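Local coordinates for nourseothricin acetyltransferase (Streptomyces noursei, PDB 5C82), which probably transfers an acetyl group to the antibiotic nourseothricin and so confers resistance to it, as a member of the GNAT acetyltransferase family, at residues L26-V38 with R48-F60. The protein carries 1 engineered substitution. Residues are numbered along the deposited sequence; the frame is centred on the assembly and turned at random. Where two conformers were deposited one is given.
Sequences LDGSFTTDTVFRV and REVPVDPPLTKVF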
loop_
_atom_site.group_PDB
_atom_site.type_symbol
_atom_site.label_atom_id
_atom_site.label_comp_id
_atom_site.label_asym_id
_atom_site.label_seq_id
_atom_site.Cartn_x
_atom_site.Cartn_y
_atom_site.Cartn_z
ATOM N N LEU A 26 -12.068 15.881 -16.682
ATOM C CA LEU A 26 -10.858 15.570 -17.436
ATOM C C LEU A 26 -10.797 14.076 -17.743
ATOM O O LEU A 26 -11.047 13.232 -16.877
ATOM C CB LEU A 26 -9.590 16.076 -16.721
ATOM C CG LEU A 26 -8.250 15.939 -17.476
ATOM C CD1 LEU A 26 -7.364 17.146 -17.229
ATOM C CD2 LEU A 26 -7.528 14.666 -17.071
ATOM N N ASP A 27 -10.486 13.781 -18.994
ATOM C CA ASP A 27 -10.415 12.446 -19.552
ATOM C C ASP A 27 -9.105 11.717 -19.209
ATOM O O ASP A 27 -8.101 11.886 -19.897
ATOM C CB ASP A 27 -10.622 12.536 -21.079
ATOM C CG ASP A 27 -10.780 11.210 -21.797
ATOM O OD1 ASP A 27 -11.201 10.228 -21.143
ATOM O OD2 ASP A 27 -10.566 11.176 -23.025
ATOM N N GLY A 28 -9.159 10.861 -18.198
ATOM C CA GLY A 28 -8.018 10.049 -17.794
ATOM C C GLY A 28 -7.924 8.714 -18.513
ATOM O O GLY A 28 -7.142 7.846 -18.111
ATOM N N SER A 29 -8.715 8.530 -19.588
ATOM C CA SER A 29 -8.722 7.264 -20.316
ATOM C C SER A 29 -7.519 7.171 -21.215
ATOM O O SER A 29 -6.904 8.188 -21.520
ATOM C CB SER A 29 -10.015 7.097 -21.117
ATOM O OG SER A 29 -10.047 8.046 -22.168
ATOM N N PHE A 30 -7.163 5.945 -21.615
ATOM C CA PHE A 30 -6.016 5.683 -22.499
ATOM C C PHE A 30 -6.231 4.374 -23.261
ATOM O O PHE A 30 -6.963 3.494 -22.803
ATOM C CB PHE A 30 -4.701 5.606 -21.681
ATOM C CG PHE A 30 -4.650 4.486 -20.667
ATOM C CD1 PHE A 30 -5.057 4.697 -19.354
ATOM C CD2 PHE A 30 -4.135 3.237 -21.008
ATOM C CE1 PHE A 30 -4.995 3.666 -18.412
ATOM C CE2 PHE A 30 -4.048 2.214 -20.054
ATOM C CZ PHE A 30 -4.519 2.427 -18.779
ATOM N N THR A 31 -5.546 4.246 -24.391
ATOM C CA THR A 31 -5.521 3.071 -25.249
ATOM C C THR A 31 -4.052 2.609 -25.288
ATOM O O THR A 31 -3.138 3.435 -25.375
ATOM C CB THR A 31 -6.136 3.389 -26.618
ATOM O OG1 THR A 31 -7.489 3.819 -26.422
ATOM C CG2 THR A 31 -6.129 2.199 -27.555
ATOM N N THR A 32 -3.831 1.303 -25.153
ATOM C CA THR A 32 -2.479 0.764 -25.150
ATOM C C THR A 32 -2.382 -0.533 -25.952
ATOM O O THR A 32 -3.297 -1.350 -25.911
ATOM C CB THR A 32 -1.952 0.645 -23.691
ATOM O OG1 THR A 32 -0.608 0.148 -23.696
ATOM C CG2 THR A 32 -2.851 -0.210 -22.783
ATOM N N ASP A 33 -1.253 -0.709 -26.668
ATOM C CA ASP A 33 -0.950 -1.890 -27.488
ATOM C C ASP A 33 -0.202 -2.940 -26.652
ATOM O O ASP A 33 0.044 -4.044 -27.139
ATOM C CB ASP A 33 -0.085 -1.485 -28.708
ATOM C CG ASP A 33 -0.714 -0.479 -29.655
ATOM O OD1 ASP A 33 -1.817 -0.760 -30.177
ATOM O OD2 ASP A 33 -0.081 0.564 -29.917
ATOM N N THR A 34 0.188 -2.591 -25.403
ATOM C CA THR A 34 0.946 -3.489 -24.498
ATOM C C THR A 34 0.455 -3.326 -23.062
ATOM O O THR A 34 -0.198 -2.335 -22.761
ATOM C CB THR A 34 2.487 -3.249 -24.534
ATOM O OG1 THR A 34 2.786 -1.994 -23.952
ATOM C CG2 THR A 34 3.101 -3.316 -25.923
ATOM N N VAL A 35 0.767 -4.306 -22.185
ATOM C CA VAL A 35 0.448 -4.304 -20.749
ATOM C C VAL A 35 1.609 -4.989 -20.050
ATOM O O VAL A 35 2.351 -5.742 -20.687
ATOM C CB VAL A 35 -0.927 -4.970 -20.338
ATOM C CG1 VAL A 35 -2.133 -4.271 -20.978
ATOM C CG2 VAL A 35 -0.946 -6.485 -20.614
ATOM N N PHE A 36 1.778 -4.736 -18.758
ATOM C CA PHE A 36 2.796 -5.444 -17.989
ATOM C C PHE A 36 2.042 -6.554 -17.295
ATOM O O PHE A 36 1.112 -6.286 -16.517
ATOM C CB PHE A 36 3.537 -4.532 -17.009
ATOM C CG PHE A 36 4.605 -3.677 -17.666
ATOM C CD1 PHE A 36 4.275 -2.472 -18.282
ATOM C CD2 PHE A 36 5.950 -4.060 -17.631
ATOM C CE1 PHE A 36 5.265 -1.673 -18.868
ATOM C CE2 PHE A 36 6.939 -3.261 -18.211
ATOM C CZ PHE A 36 6.594 -2.062 -18.816
ATOM N N ARG A 37 2.327 -7.791 -17.721
ATOM C CA ARG A 37 1.725 -8.999 -17.170
ATOM C C ARG A 37 2.486 -9.295 -15.902
ATOM O O ARG A 37 3.728 -9.278 -15.894
ATOM C CB ARG A 37 1.845 -10.187 -18.159
ATOM C CG ARG A 37 1.162 -11.474 -17.660
ATOM C CD ARG A 37 1.218 -12.571 -18.699
ATOM N NE ARG A 37 0.282 -12.324 -19.800
ATOM C CZ ARG A 37 0.349 -12.910 -20.993
ATOM N NH1 ARG A 37 1.319 -13.778 -21.262
ATOM N NH2 ARG A 37 -0.542 -12.618 -21.931
ATOM N N VAL A 38 1.730 -9.505 -14.821
ATOM C CA VAL A 38 2.264 -9.796 -13.500
ATOM C C VAL A 38 2.095 -11.300 -13.249
ATOM O O VAL A 38 0.986 -11.826 -13.360
ATOM C CB VAL A 38 1.603 -8.924 -12.389
ATOM C CG1 VAL A 38 2.084 -9.339 -11.010
ATOM C CG2 VAL A 38 1.853 -7.434 -12.621
ATOM N N ARG A 48 6.352 -8.599 -17.013
ATOM C CA ARG A 48 6.803 -8.685 -18.389
ATOM C C ARG A 48 5.836 -7.915 -19.238
ATOM O O ARG A 48 4.639 -8.177 -19.177
ATOM C CB ARG A 48 6.865 -10.153 -18.845
ATOM C CG ARG A 48 7.556 -10.362 -20.197
ATOM C CD ARG A 48 7.818 -11.837 -20.507
ATOM N NE ARG A 48 6.600 -12.650 -20.460
ATOM C CZ ARG A 48 5.968 -13.135 -21.528
ATOM N NH1 ARG A 48 6.439 -12.908 -22.749
ATOM N NH2 ARG A 48 4.864 -13.859 -21.381
ATOM N N GLU A 49 6.346 -6.977 -20.034
ATOM C CA GLU A 49 5.543 -6.215 -20.988
ATOM C C GLU A 49 5.191 -7.131 -22.170
ATOM O O GLU A 49 6.073 -7.725 -22.786
ATOM C CB GLU A 49 6.286 -4.977 -21.470
ATOM C CG GLU A 49 5.347 -3.986 -22.145
ATOM C CD GLU A 49 5.996 -2.683 -22.546
ATOM O OE1 GLU A 49 7.218 -2.533 -22.320
ATOM O OE2 GLU A 49 5.278 -1.791 -23.052
ATOM N N VAL A 50 3.891 -7.309 -22.402
ATOM C CA VAL A 50 3.349 -8.173 -23.435
ATOM C C VAL A 50 2.443 -7.401 -24.395
ATOM O O VAL A 50 1.690 -6.526 -23.947
ATOM C CB VAL A 50 2.618 -9.421 -22.849
ATOM C CG1 VAL A 50 3.603 -10.442 -22.253
ATOM C CG2 VAL A 50 1.545 -9.034 -21.833
ATOM N N PRO A 51 2.458 -7.726 -25.712
ATOM C CA PRO A 51 1.509 -7.061 -26.623
ATOM C C PRO A 51 0.071 -7.509 -26.344
ATOM O O PRO A 51 -0.140 -8.617 -25.853
ATOM C CB PRO A 51 1.965 -7.513 -28.017
ATOM C CG PRO A 51 2.673 -8.818 -27.792
ATOM C CD PRO A 51 3.275 -8.746 -26.415
ATOM N N VAL A 52 -0.912 -6.634 -26.615
ATOM C CA VAL A 52 -2.332 -6.954 -26.478
ATOM C C VAL A 52 -3.025 -6.615 -27.787
ATOM O O VAL A 52 -2.825 -5.517 -28.314
ATOM C CB VAL A 52 -3.074 -6.337 -25.246
ATOM C CG1 VAL A 52 -2.692 -7.039 -23.949
ATOM C CG2 VAL A 52 -2.874 -4.824 -25.137
ATOM N N ASP A 53 -3.808 -7.556 -28.329
ATOM C CA ASP A 53 -4.575 -7.307 -29.547
ATOM C C ASP A 53 -6.017 -7.858 -29.439
ATOM O O ASP A 53 -6.192 -9.038 -29.141
ATOM C CB ASP A 53 -3.870 -7.766 -30.818
ATOM C CG ASP A 53 -4.580 -7.240 -32.048
ATOM O OD1 ASP A 53 -4.397 -6.044 -32.374
ATOM O OD2 ASP A 53 -5.414 -7.976 -32.606
ATOM N N PRO A 54 -7.066 -7.029 -29.650
ATOM C CA PRO A 54 -7.055 -5.594 -30.006
ATOM C C PRO A 54 -6.453 -4.701 -28.907
ATOM O O PRO A 54 -6.340 -5.158 -27.764
ATOM C CB PRO A 54 -8.542 -5.294 -30.256
ATOM C CG PRO A 54 -9.274 -6.307 -29.400
ATOM C CD PRO A 54 -8.448 -7.542 -29.534
ATOM N N PRO A 55 -6.061 -3.433 -29.192
ATOM C CA PRO A 55 -5.532 -2.586 -28.103
ATOM C C PRO A 55 -6.526 -2.452 -26.945
ATOM O O PRO A 55 -7.734 -2.541 -27.146
ATOM C CB PRO A 55 -5.263 -1.234 -28.782
ATOM C CG PRO A 55 -5.179 -1.549 -30.255
ATOM C CD PRO A 55 -6.139 -2.685 -30.465
ATOM N N LEU A 56 -6.013 -2.335 -25.735
ATOM C CA LEU A 56 -6.849 -2.198 -24.550
ATOM C C LEU A 56 -7.161 -0.714 -24.343
ATOM O O LEU A 56 -6.250 0.105 -24.388
ATOM C CB LEU A 56 -6.101 -2.772 -23.317
ATOM C CG LEU A 56 -6.867 -2.844 -21.989
ATOM C CD1 LEU A 56 -6.662 -4.193 -21.328
ATOM C CD2 LEU A 56 -6.382 -1.798 -21.038
ATOM N N THR A 57 -8.444 -0.377 -24.160
ATOM C CA THR A 57 -8.850 0.970 -23.817
ATOM C C THR A 57 -9.349 0.912 -22.400
ATOM O O THR A 57 -10.286 0.181 -22.112
ATOM C CB THR A 57 -9.864 1.614 -24.771
ATOM O OG1 THR A 57 -9.291 1.715 -26.076
ATOM C CG2 THR A 57 -10.304 3.025 -24.278
ATOM N N LYS A 58 -8.710 1.695 -21.516
ATOM C CA LYS A 58 -9.064 1.733 -20.117
ATOM C C LYS A 58 -9.760 3.036 -19.787
ATOM O O LYS A 58 -9.200 4.111 -19.959
ATOM C CB LYS A 58 -7.834 1.443 -19.222
ATOM C CG LYS A 58 -8.094 1.537 -17.728
ATOM C CD LYS A 58 -8.634 0.256 -17.128
ATOM C CE LYS A 58 -9.055 0.408 -15.684
ATOM N NZ LYS A 58 -10.214 1.325 -15.505
ATOM N N VAL A 59 -10.992 2.908 -19.298
ATOM C CA VAL A 59 -11.876 3.982 -18.879
ATOM C C VAL A 59 -12.083 3.814 -17.361
ATOM O O VAL A 59 -12.351 2.698 -16.899
ATOM C CB VAL A 59 -13.206 3.903 -19.688
ATOM C CG1 VAL A 59 -14.250 4.864 -19.142
ATOM C CG2 VAL A 59 -12.958 4.154 -21.177
ATOM N N PHE A 60 -11.909 4.900 -16.595
ATOM C CA PHE A 60 -12.038 4.876 -15.132
ATOM C C PHE A 60 -13.333 5.589 -14.693
ATOM O O PHE A 60 -13.551 6.736 -15.101
ATOM C CB PHE A 60 -10.820 5.538 -14.444
ATOM C CG PHE A 60 -9.447 5.013 -14.790
ATOM C CD1 PHE A 60 -8.725 5.552 -15.850
ATOM C CD2 PHE A 60 -8.841 4.030 -14.012
ATOM C CE1 PHE A 60 -7.438 5.086 -16.153
ATOM C CE2 PHE A 60 -7.550 3.573 -14.308
ATOM C CZ PHE A 60 -6.857 4.107 -15.377
#
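Thr34 OG1 reaches diagonally to the carboxylate of Glu49 in a bent antiparallel beta hairpin that stands off the main mixed sheet of this GNAT-family protein; strand 44-58 is paired with 34-40 in one arm and, beyond the corner at Asp33, with 30-32 in the other. Backbone hydrogen bonds run along both arms. Phe30 pairs with Lys58 and Thr32 with Leu56 before the corner, Val35 with Val50 and Arg37 with Arg48 after it. At the corner the register jumps from Pro55 opposite Asp33 to Pro51 opposite Thr34, and Val52 N still bonds Asp33 O at 2.8 Å, coming from 43° above the carbonyl plane. The skipped residues turn through a cis peptide between Asp53 and Pro54.

Among the polar side chains, Thr31 OG1 and Thr57 OG1 lie 2.8 Å apart, hydrogen-bonded across a non-hydrogen-bonded pair. Thr32 turns OG1 away from its backbone N (chi1 -178°), which lets it bond Thr34 O at 2.7 Å and brace the bend.

Apolar packing in the arm after the corner brings Val35 CG2 against Val50 CG2 and Val52 CG1. Aromatic contacts mark both arms. Lys58 CB sits over one face of the Phe30 ring, 3.9 Å from its centroid, while Phe60 meets that ring rim to rim. On the face away from Val35 and Val50, Glu49 CB covers a face of Phe36. The Glu49 carboxylate is gripped twice: OE1 by His155 of helix 151-158, and OE2, through its anti lone pair, by Thr34 OG1 at 2.7 Å.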